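Local structure of ABC transporter sugar binding protein (Xanthomonas axonopodis pv. citri, 3UOR) at residues A[35-40]-A[65-70]; A[86-91]-A[301-306]; A[216-221]-A[407-412]. The protein probably binds maltose or related sugars in the periplasm and delivers them to an ABC transporter for import. All blocks are in the same frame, centred on the assembly; numbering follows the deposited sequence.

Contact 1 (A[35-40]-A[65-70]); sequences WAMGKE and IPMTAA
Ile65 begins the contact with a backbone bond. Its N donates to Ala36 O at 2.8 Å, with an N-H...O angle of 168°. The carbonyl of the same residue then turns to Met37. Met37 CA lies 3.0 Å from Ile65 O in a CA-H...O contact, and Met37 CG and CB also crowd this oxygen. The Ile65 side chain turns the other way along segment 35-40. It points to the Trp35 ring and approaches it obliquely, but the model is too close there for the detail to be relied on.

Pro66 adds little and leads into the helix that starts near Met67. Met67 has CG anti to the backbone N (chi1 -162°) and then bends at chi2 and chi3, which brings its methyl back over Met37. The two thioether chains cross obliquely. Met67 CE is 3.3 Å from Met37 CG and 3.4 Å from Met37 CE, which is tight for carbon pairs. Ala70, one turn further along, offers its CB to Met37 CE at 3.3 Å. Both methyls meet the end of Met37 from the side of segment 65-70.

Strands 30-36 and 58-64 are parallel neighbours in the sheet, and the contact lies where both chains leave it for helices 39-52 and 67-79. This is the beta-alpha-beta arrangement of the periplasmic binding protein fold. Strand 86-90 flanks strand 30-36 as its other neighbour. Lys73 of helix 67-79 makes a cation-pi contact with Trp35.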
loop_
_atom_site.group_PDB
_atom_site.type_symbol
_atom_site.label_atom_id
_atom_site.label_comp_id
_atom_site.label_asym_id
_atom_site.label_seq_id
_atom_site.Cartn_x
_atom_site.Cartn_y
_atom_site.Cartn_z
ATOM N N TRP A 35 13.348 -5.414 14.991
ATOM C CA TRP A 35 13.845 -5.345 13.617
ATOM C C TRP A 35 12.918 -4.502 12.751
ATOM O O TRP A 35 11.708 -4.696 12.765
ATOM C CB TRP A 35 13.935 -6.731 13.002
ATOM C CG TRP A 35 14.971 -7.603 13.581
ATOM C CD1 TRP A 35 15.778 -7.337 14.650
ATOM C CD2 TRP A 35 15.324 -8.913 13.123
ATOM N NE1 TRP A 35 16.614 -8.407 14.886
ATOM C CE2 TRP A 35 16.354 -9.384 13.959
ATOM C CE3 TRP A 35 14.865 -9.734 12.085
ATOM C CZ2 TRP A 35 16.932 -10.640 13.788
ATOM C CZ3 TRP A 35 15.440 -10.969 11.914
ATOM C CH2 TRP A 35 16.461 -11.416 12.764
ATOM N N ALA A 36 13.492 -3.570 11.996
ATOM C CA ALA A 36 12.722 -2.710 11.112
ATOM C C ALA A 36 13.538 -2.528 9.836
ATOM O O ALA A 36 14.714 -2.883 9.811
ATOM C CB ALA A 36 12.463 -1.389 11.783
ATOM N N MET A 37 12.928 -1.993 8.780
ATOM C CA MET A 37 13.574 -1.968 7.462
ATOM C C MET A 37 13.798 -0.579 6.876
ATOM O O MET A 37 12.859 0.209 6.756
ATOM C CB MET A 37 12.758 -2.765 6.450
ATOM C CG MET A 37 12.775 -4.263 6.658
ATOM S SD MET A 37 11.610 -4.739 7.930
ATOM C CE MET A 37 11.529 -6.514 7.702
ATOM N N GLY A 38 15.035 -0.293 6.486
ATOM C CA GLY A 38 15.342 0.923 5.750
ATOM C C GLY A 38 15.053 2.226 6.479
ATOM O O GLY A 38 15.270 2.339 7.689
ATOM N N LYS A 39 14.565 3.217 5.737
ATOM C CA LYS A 39 14.330 4.543 6.297
ATOM C C LYS A 39 13.440 4.467 7.533
ATOM O O LYS A 39 13.582 5.259 8.466
ATOM C CB LYS A 39 13.717 5.476 5.251
ATOM N N GLU A 40 12.517 3.514 7.550
ATOM C CA GLU A 40 11.647 3.390 8.704
ATOM C C GLU A 40 12.448 3.016 9.954
ATOM O O GLU A 40 12.215 3.558 11.032
ATOM C CB GLU A 40 10.530 2.395 8.439
ATOM C CG GLU A 40 9.363 3.020 7.700
ATOM C CD GLU A 40 9.620 3.160 6.214
ATOM O OE1 GLU A 40 10.633 2.619 5.717
ATOM O OE2 GLU A 40 8.795 3.805 5.540
ATOM N N ILE A 65 17.253 -3.741 8.963
ATOM C CA ILE A 65 17.428 -4.787 7.970
ATOM C C ILE A 65 16.930 -4.296 6.631
ATOM O O ILE A 65 15.844 -3.744 6.548
ATOM C CB ILE A 65 16.641 -6.025 8.354
ATOM C CG1 ILE A 65 16.953 -6.377 9.803
ATOM C CG2 ILE A 65 16.964 -7.167 7.408
ATOM C CD1 ILE A 65 16.276 -7.593 10.266
ATOM N N PRO A 66 17.734 -4.479 5.576
ATOM C CA PRO A 66 17.306 -4.082 4.232
ATOM C C PRO A 66 16.144 -4.951 3.776
ATOM O O PRO A 66 16.167 -6.164 3.974
ATOM C CB PRO A 66 18.548 -4.357 3.380
ATOM C CG PRO A 66 19.690 -4.345 4.352
ATOM C CD PRO A 66 19.129 -4.948 5.597
ATOM N N MET A 67 15.132 -4.338 3.184
ATOM C CA MET A 67 13.929 -5.067 2.811
ATOM C C MET A 67 14.242 -6.266 1.908
ATOM O O MET A 67 13.677 -7.352 2.074
ATOM C CB MET A 67 12.931 -4.128 2.136
ATOM C CG MET A 67 11.502 -4.653 2.090
ATOM S SD MET A 67 10.526 -4.180 3.526
ATOM C CE MET A 67 10.699 -5.628 4.558
ATOM N N THR A 68 15.151 -6.071 0.960
ATOM C CA THR A 68 15.480 -7.118 -0.000
ATOM C C THR A 68 16.061 -8.366 0.660
ATOM O O THR A 68 16.107 -9.430 0.044
ATOM C CB THR A 68 16.457 -6.605 -1.074
ATOM O OG1 THR A 68 17.652 -6.124 -0.443
ATOM C CG2 THR A 68 15.818 -5.481 -1.864
ATOM N N ALA A 69 16.505 -8.234 1.907
ATOM C CA ALA A 69 17.088 -9.353 2.645
ATOM C C ALA A 69 16.246 -9.738 3.851
ATOM O O ALA A 69 16.539 -10.712 4.543
ATOM C CB ALA A 69 18.481 -9.000 3.094
ATOM N N ALA A 70 15.201 -8.964 4.105
ATOM C CA ALA A 70 14.416 -9.124 5.315
ATOM C C ALA A 70 13.678 -10.455 5.359
ATOM O O ALA A 70 13.671 -11.130 6.387
ATOM C CB ALA A 70 13.445 -7.986 5.452
#

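Contact 2 (A[86-91]-A[301-306]); sequences VCQLGN and GGSSLV
Leu89 and Val306 cross at about a right angle on one face of the strand pair. Leu89 CD2 meets Val306 CG1 at 4.0 Å. The other Val306 methyl, CG2, stands between the backbone N and the carbonyl carbon (chi1, to CG1, -57°), and from there it packs on Cys87 CB. Val86 CG1 touches Leu305 CD2 obliquely.

The extended Gln88 chain leaves the sheet at a slant, leaning toward Ser303, with CG anti to the backbone N (chi1 171°). Its NE2 donates to Ser303 OG at 3.1 Å. The bond is almost straight, 178° at the hydrogen, and the hydroxyl lies in the amide plane. OE1 of the same amide accepts from Met37 N, so both ends fix its rotation. Ser303 OG is also hydrogen-bonded to Tyr141 OH.

The strands are antiparallel, with their axes 4.5 Å apart at closest approach. Cys87 with Val306 and Leu89 with Ser304 are hydrogen-bonded pairs. Strand 303-307 comes from much later in the chain and adds antiparallel to the edge of strand 86-90, whose other neighbour is the parallel strand 30-36, as in periplasmic sugar-binding proteins.

Past Gly90 the backbone pairing ends with Asn91 N donating to Gly302 O at 3.1 Å. The Asn91 amide lies alongside the backbone of Gly301 and Gly302, and its ND2 is held by Ala300 O. Asn91 CB rests 3.7 Å from Ser304 OG, whose hydroxyl is hydrogen-bonded to Asn129 OD1.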
loop_
_atom_site.group_PDB
_atom_site.type_symbol
_atom_site.label_atom_id
_atom_site.label_comp_id
_atom_site.label_asym_id
_atom_site.label_seq_id
_atom_site.Cartn_x
_atom_site.Cartn_y
_atom_site.Cartn_z
ATOM N N VAL A 86 10.146 -7.771 18.696
ATOM C CA VAL A 86 9.227 -6.979 17.905
ATOM C C VAL A 86 9.768 -6.833 16.483
ATOM O O VAL A 86 10.981 -6.758 16.261
ATOM C CB VAL A 86 8.983 -5.617 18.558
ATOM C CG1 VAL A 86 8.047 -4.764 17.696
ATOM C CG2 VAL A 86 8.407 -5.825 19.948
ATOM N N CYS A 87 8.865 -6.823 15.514
ATOM C CA CYS A 87 9.292 -6.779 14.127
ATOM C C CYS A 87 8.300 -6.032 13.249
ATOM O O CYS A 87 7.080 -6.215 13.356
ATOM C CB CYS A 87 9.492 -8.199 13.595
ATOM S SG CYS A 87 10.280 -8.282 11.971
ATOM N N GLN A 88 8.840 -5.195 12.372
ATOM C CA GLN A 88 8.064 -4.564 11.316
ATOM C C GLN A 88 7.842 -5.598 10.209
ATOM O O GLN A 88 8.800 -6.204 9.717
ATOM C CB GLN A 88 8.842 -3.379 10.744
ATOM C CG GLN A 88 8.221 -2.799 9.498
ATOM C CD GLN A 88 9.109 -1.801 8.795
ATOM O OE1 GLN A 88 10.212 -1.500 9.247
ATOM N NE2 GLN A 88 8.626 -1.276 7.666
ATOM N N LEU A 89 6.589 -5.811 9.823
ATOM C CA LEU A 89 6.267 -6.781 8.773
ATOM C C LEU A 89 5.402 -6.124 7.714
ATOM O O LEU A 89 4.322 -5.604 8.019
ATOM C CB LEU A 89 5.508 -7.979 9.353
ATOM C CG LEU A 89 6.031 -9.386 9.084
ATOM C CD1 LEU A 89 7.502 -9.487 9.411
ATOM C CD2 LEU A 89 5.249 -10.390 9.886
ATOM N N GLY A 90 5.868 -6.130 6.472
ATOM C CA GLY A 90 5.007 -5.735 5.365
ATOM C C GLY A 90 3.706 -6.499 5.504
ATOM O O GLY A 90 3.699 -7.704 5.795
ATOM N N ASN A 91 2.584 -5.828 5.326
ATOM C CA ASN A 91 1.356 -6.505 5.708
ATOM C C ASN A 91 0.894 -7.641 4.781
ATOM O O ASN A 91 -0.044 -8.349 5.112
ATOM C CB ASN A 91 0.246 -5.517 6.095
ATOM C CG ASN A 91 -0.105 -4.599 4.989
ATOM O OD1 ASN A 91 0.207 -4.887 3.838
ATOM N ND2 ASN A 91 -0.754 -3.471 5.312
ATOM N N GLY A 301 -1.745 -0.882 1.719
ATOM C CA GLY A 301 -0.377 -1.370 1.788
ATOM C C GLY A 301 0.256 -0.830 3.045
ATOM O O GLY A 301 -0.408 -0.173 3.837
ATOM N N GLY A 302 1.546 -1.082 3.219
ATOM C CA GLY A 302 2.271 -0.546 4.352
ATOM C C GLY A 302 2.728 -1.679 5.241
ATOM O O GLY A 302 2.846 -2.808 4.785
ATOM N N SER A 303 2.968 -1.386 6.517
ATOM C CA SER A 303 3.563 -2.354 7.428
ATOM C C SER A 303 2.769 -2.465 8.718
ATOM O O SER A 303 2.048 -1.541 9.089
ATOM C CB SER A 303 4.997 -1.955 7.775
ATOM O OG SER A 303 5.834 -2.059 6.643
ATOM N N SER A 304 2.921 -3.603 9.387
ATOM C CA SER A 304 2.330 -3.861 10.691
ATOM C C SER A 304 3.459 -4.115 11.655
ATOM O O SER A 304 4.580 -4.341 11.234
ATOM C CB SER A 304 1.475 -5.126 10.653
ATOM O OG SER A 304 0.400 -4.991 9.738
ATOM N N LEU A 305 3.163 -4.074 12.950
ATOM C CA LEU A 305 4.108 -4.497 13.960
ATOM C C LEU A 305 3.590 -5.795 14.545
ATOM O O LEU A 305 2.400 -5.912 14.820
ATOM C CB LEU A 305 4.220 -3.443 15.066
ATOM C CG LEU A 305 4.967 -2.187 14.604
ATOM C CD1 LEU A 305 4.552 -0.993 15.431
ATOM C CD2 LEU A 305 6.483 -2.389 14.651
ATOM N N VAL A 306 4.484 -6.757 14.745
ATOM C CA VAL A 306 4.125 -8.044 15.340
ATOM C C VAL A 306 5.066 -8.393 16.485
ATOM O O VAL A 306 6.177 -7.867 16.583
ATOM C CB VAL A 306 4.244 -9.196 14.315
ATOM C CG1 VAL A 306 3.379 -8.925 13.110
ATOM C CG2 VAL A 306 5.693 -9.359 13.890
#

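Contact 3 (A[216-221]-A[407-412]); sequences GNFRGA and QRVDEI
Gly216 and Asp410 form the direct hydrogen bond of this contact. Gly216 N donates to Asp410 OD1 at 2.9 Å, with an N-H...O angle of 168°. The N-H meets the oxygen nearly along its C-O axis. Asp410 CG is anti to the carbonyl carbon (chi1 -70°), which swings the carboxylate off the helix toward the glycine.

A water carries the second polar link. It lies 2.7 Å from Gly216 O, 2.8 Å from Arg219 NH2 and 2.9 Å from Asp410 OD2. It accepts from the arginine, at the edge of the guanidinium and in its plane. Thus OD1 of Asp410 meets the loop directly and OD2 meets it through water.

The charges add a looser attraction. Arg219 NH2 and Asp410 OD2 are 4.3 Å apart, beyond a salt bridge. Arg219 has its salt bridge to Asp406, one turn earlier on the same helix, through NE. The two acids probably give this side of the helix a negative potential that suits the arginine.

Apolar contact is centred on Val409. Its CG1 packs on Gly216 CA at 3.7 Å, and CG2 touches Phe218 CE2 at 3.8 Å. The Phe218 and Val409 side chains cross at about a right angle.

The contact lays the type I turn of Asn217 to Gly220 against helix 398-412. This turn joins strand 215-216, the partner of strand 209-210 in a two-stranded antiparallel sheet, to helix 221-235. Phe218 reaches further, to Ile380 of helix 377-394, and stacks edge-to-face with Phe223.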
loop_
_atom_site.group_PDB
_atom_site.type_symbol
_atom_site.label_atom_id
_atom_site.label_comp_id
_atom_site.label_asym_id
_atom_site.label_seq_id
_atom_site.Cartn_x
_atom_site.Cartn_y
_atom_site.Cartn_z
ATOM N N GLY A 216 -7.836 -18.643 -9.106
ATOM C CA GLY A 216 -7.827 -17.264 -9.551
ATOM C C GLY A 216 -9.227 -16.880 -10.000
ATOM O O GLY A 216 -9.983 -17.730 -10.440
ATOM N N ASN A 217 -9.582 -15.609 -9.874
ATOM C CA ASN A 217 -10.871 -15.146 -10.343
ATOM C C ASN A 217 -10.668 -13.961 -11.249
ATOM O O ASN A 217 -11.497 -13.051 -11.269
ATOM C CB ASN A 217 -11.782 -14.735 -9.180
ATOM C CG ASN A 217 -13.217 -14.496 -9.627
ATOM O OD1 ASN A 217 -13.738 -15.219 -10.461
ATOM N ND2 ASN A 217 -13.859 -13.483 -9.063
ATOM N N PHE A 218 -9.572 -13.970 -12.003
ATOM C CA PHE A 218 -9.278 -12.869 -12.911
ATOM C C PHE A 218 -10.178 -12.882 -14.142
ATOM O O PHE A 218 -10.347 -11.859 -14.817
ATOM C CB PHE A 218 -7.786 -12.819 -13.246
ATOM C CG PHE A 218 -6.924 -12.493 -12.048
ATOM C CD1 PHE A 218 -6.567 -11.184 -11.768
ATOM C CD2 PHE A 218 -6.516 -13.491 -11.183
ATOM C CE1 PHE A 218 -5.791 -10.868 -10.654
ATOM C CE2 PHE A 218 -5.742 -13.195 -10.074
ATOM C CZ PHE A 218 -5.381 -11.877 -9.804
ATOM N N ARG A 219 -10.796 -14.029 -14.406
ATOM C CA ARG A 219 -11.829 -14.109 -15.435
ATOM C C ARG A 219 -13.168 -13.505 -14.990
ATOM O O ARG A 219 -14.117 -13.402 -15.783
ATOM C CB ARG A 219 -12.040 -15.562 -15.859
ATOM C CG ARG A 219 -11.000 -16.059 -16.878
ATOM C CD ARG A 219 -11.167 -17.540 -17.117
ATOM N NE ARG A 219 -10.863 -18.303 -15.914
ATOM C CZ ARG A 219 -10.979 -19.619 -15.828
ATOM N NH1 ARG A 219 -11.406 -20.312 -16.878
ATOM N NH2 ARG A 219 -10.678 -20.233 -14.693
ATOM N N GLY A 220 -13.257 -13.137 -13.717
ATOM C CA GLY A 220 -14.482 -12.541 -13.188
ATOM C C GLY A 220 -14.765 -11.172 -13.779
ATOM O O GLY A 220 -13.865 -10.541 -14.351
ATOM N N ALA A 221 -16.010 -10.710 -13.642
ATOM C CA ALA A 221 -16.412 -9.404 -14.181
ATOM C C ALA A 221 -15.562 -8.240 -13.679
ATOM O O ALA A 221 -15.226 -7.330 -14.432
ATOM C CB ALA A 221 -17.908 -9.132 -13.905
ATOM N N GLN A 407 -4.977 -19.382 -15.420
ATOM C CA GLN A 407 -4.184 -20.600 -15.535
ATOM C C GLN A 407 -2.929 -20.486 -14.693
ATOM O O GLN A 407 -2.617 -21.391 -13.946
ATOM C CB GLN A 407 -3.781 -20.911 -16.984
ATOM C CG GLN A 407 -4.905 -21.373 -17.883
ATOM C CD GLN A 407 -4.406 -21.736 -19.281
ATOM O OE1 GLN A 407 -4.946 -21.271 -20.294
ATOM N NE2 GLN A 407 -3.355 -22.562 -19.338
ATOM N N ARG A 408 -2.195 -19.385 -14.826
ATOM C CA ARG A 408 -0.981 -19.203 -14.028
ATOM C C ARG A 408 -1.325 -19.186 -12.537
ATOM O O ARG A 408 -0.643 -19.807 -11.724
ATOM C CB ARG A 408 -0.250 -17.911 -14.420
ATOM C CG ARG A 408 0.280 -17.892 -15.880
ATOM C CD ARG A 408 1.190 -19.104 -16.189
ATOM N NE ARG A 408 0.836 -19.699 -17.479
ATOM C CZ ARG A 408 0.346 -20.924 -17.637
ATOM N NH1 ARG A 408 0.186 -21.710 -16.595
ATOM N NH2 ARG A 408 0.029 -21.368 -18.843
ATOM N N VAL A 409 -2.392 -18.487 -12.171
ATOM C CA VAL A 409 -2.724 -18.352 -10.747
ATOM C C VAL A 409 -3.183 -19.694 -10.167
ATOM O O VAL A 409 -2.790 -20.066 -9.069
ATOM C CB VAL A 409 -3.755 -17.230 -10.502
ATOM C CG1 VAL A 409 -4.202 -17.194 -9.018
ATOM C CG2 VAL A 409 -3.151 -15.878 -10.930
ATOM N N ASP A 410 -3.959 -20.443 -10.938
ATOM C CA ASP A 410 -4.366 -21.785 -10.539
ATOM C C ASP A 410 -3.181 -22.720 -10.284
ATOM O O ASP A 410 -3.244 -23.549 -9.371
ATOM C CB ASP A 410 -5.334 -22.374 -11.574
ATOM C CG ASP A 410 -6.693 -21.685 -11.544
ATOM O OD1 ASP A 410 -6.895 -20.849 -10.652
ATOM O OD2 ASP A 410 -7.563 -21.984 -12.381
ATOM N N GLU A 411 -2.111 -22.592 -11.076
ATOM C CA GLU A 411 -0.876 -23.343 -10.798
ATOM C C GLU A 411 -0.212 -22.867 -9.519
ATOM O O GLU A 411 0.163 -23.672 -8.652
ATOM C CB GLU A 411 0.107 -23.248 -11.977
ATOM C CG GLU A 411 -0.521 -23.724 -13.250
ATOM C CD GLU A 411 0.367 -23.528 -14.462
ATOM O OE1 GLU A 411 1.349 -22.756 -14.355
ATOM O OE2 GLU A 411 0.060 -24.147 -15.517
ATOM N N ILE A 412 -0.067 -21.553 -9.381
ATOM C CA ILE A 412 0.513 -20.999 -8.150
ATOM C C ILE A 412 -0.232 -21.499 -6.897
ATOM O O ILE A 412 0.382 -21.850 -5.877
ATOM C CB ILE A 412 0.547 -19.457 -8.212
ATOM C CG1 ILE A 412 1.574 -19.006 -9.259
ATOM C CG2 ILE A 412 0.860 -18.878 -6.849
ATOM C CD1 ILE A 412 1.442 -17.583 -9.681
HETATM O O HOH W 1 -9.615 -19.884 -12.101
#

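Contacts 1 and 2 are neighbours, with centres 11 Å apart, and share one mixed sheet. Strand 30-36 of contact 1 lies beside strand 86-90 of contact 2. The two are joined chiefly by Trp35 O with Gln88 N at 2.9 Å, a probable backbone hydrogen bond, and the Gln88 side chain adds a second link to Met37. Contact 3 stands apart. Its centre is 32 Å from that of contact 1 and 28 Å from that of contact 2, and its nearest atoms are about 19 Å and 16 Å away. Along the chain contact 1 closes first, whereas the segments of contacts 2 and 3 alternate.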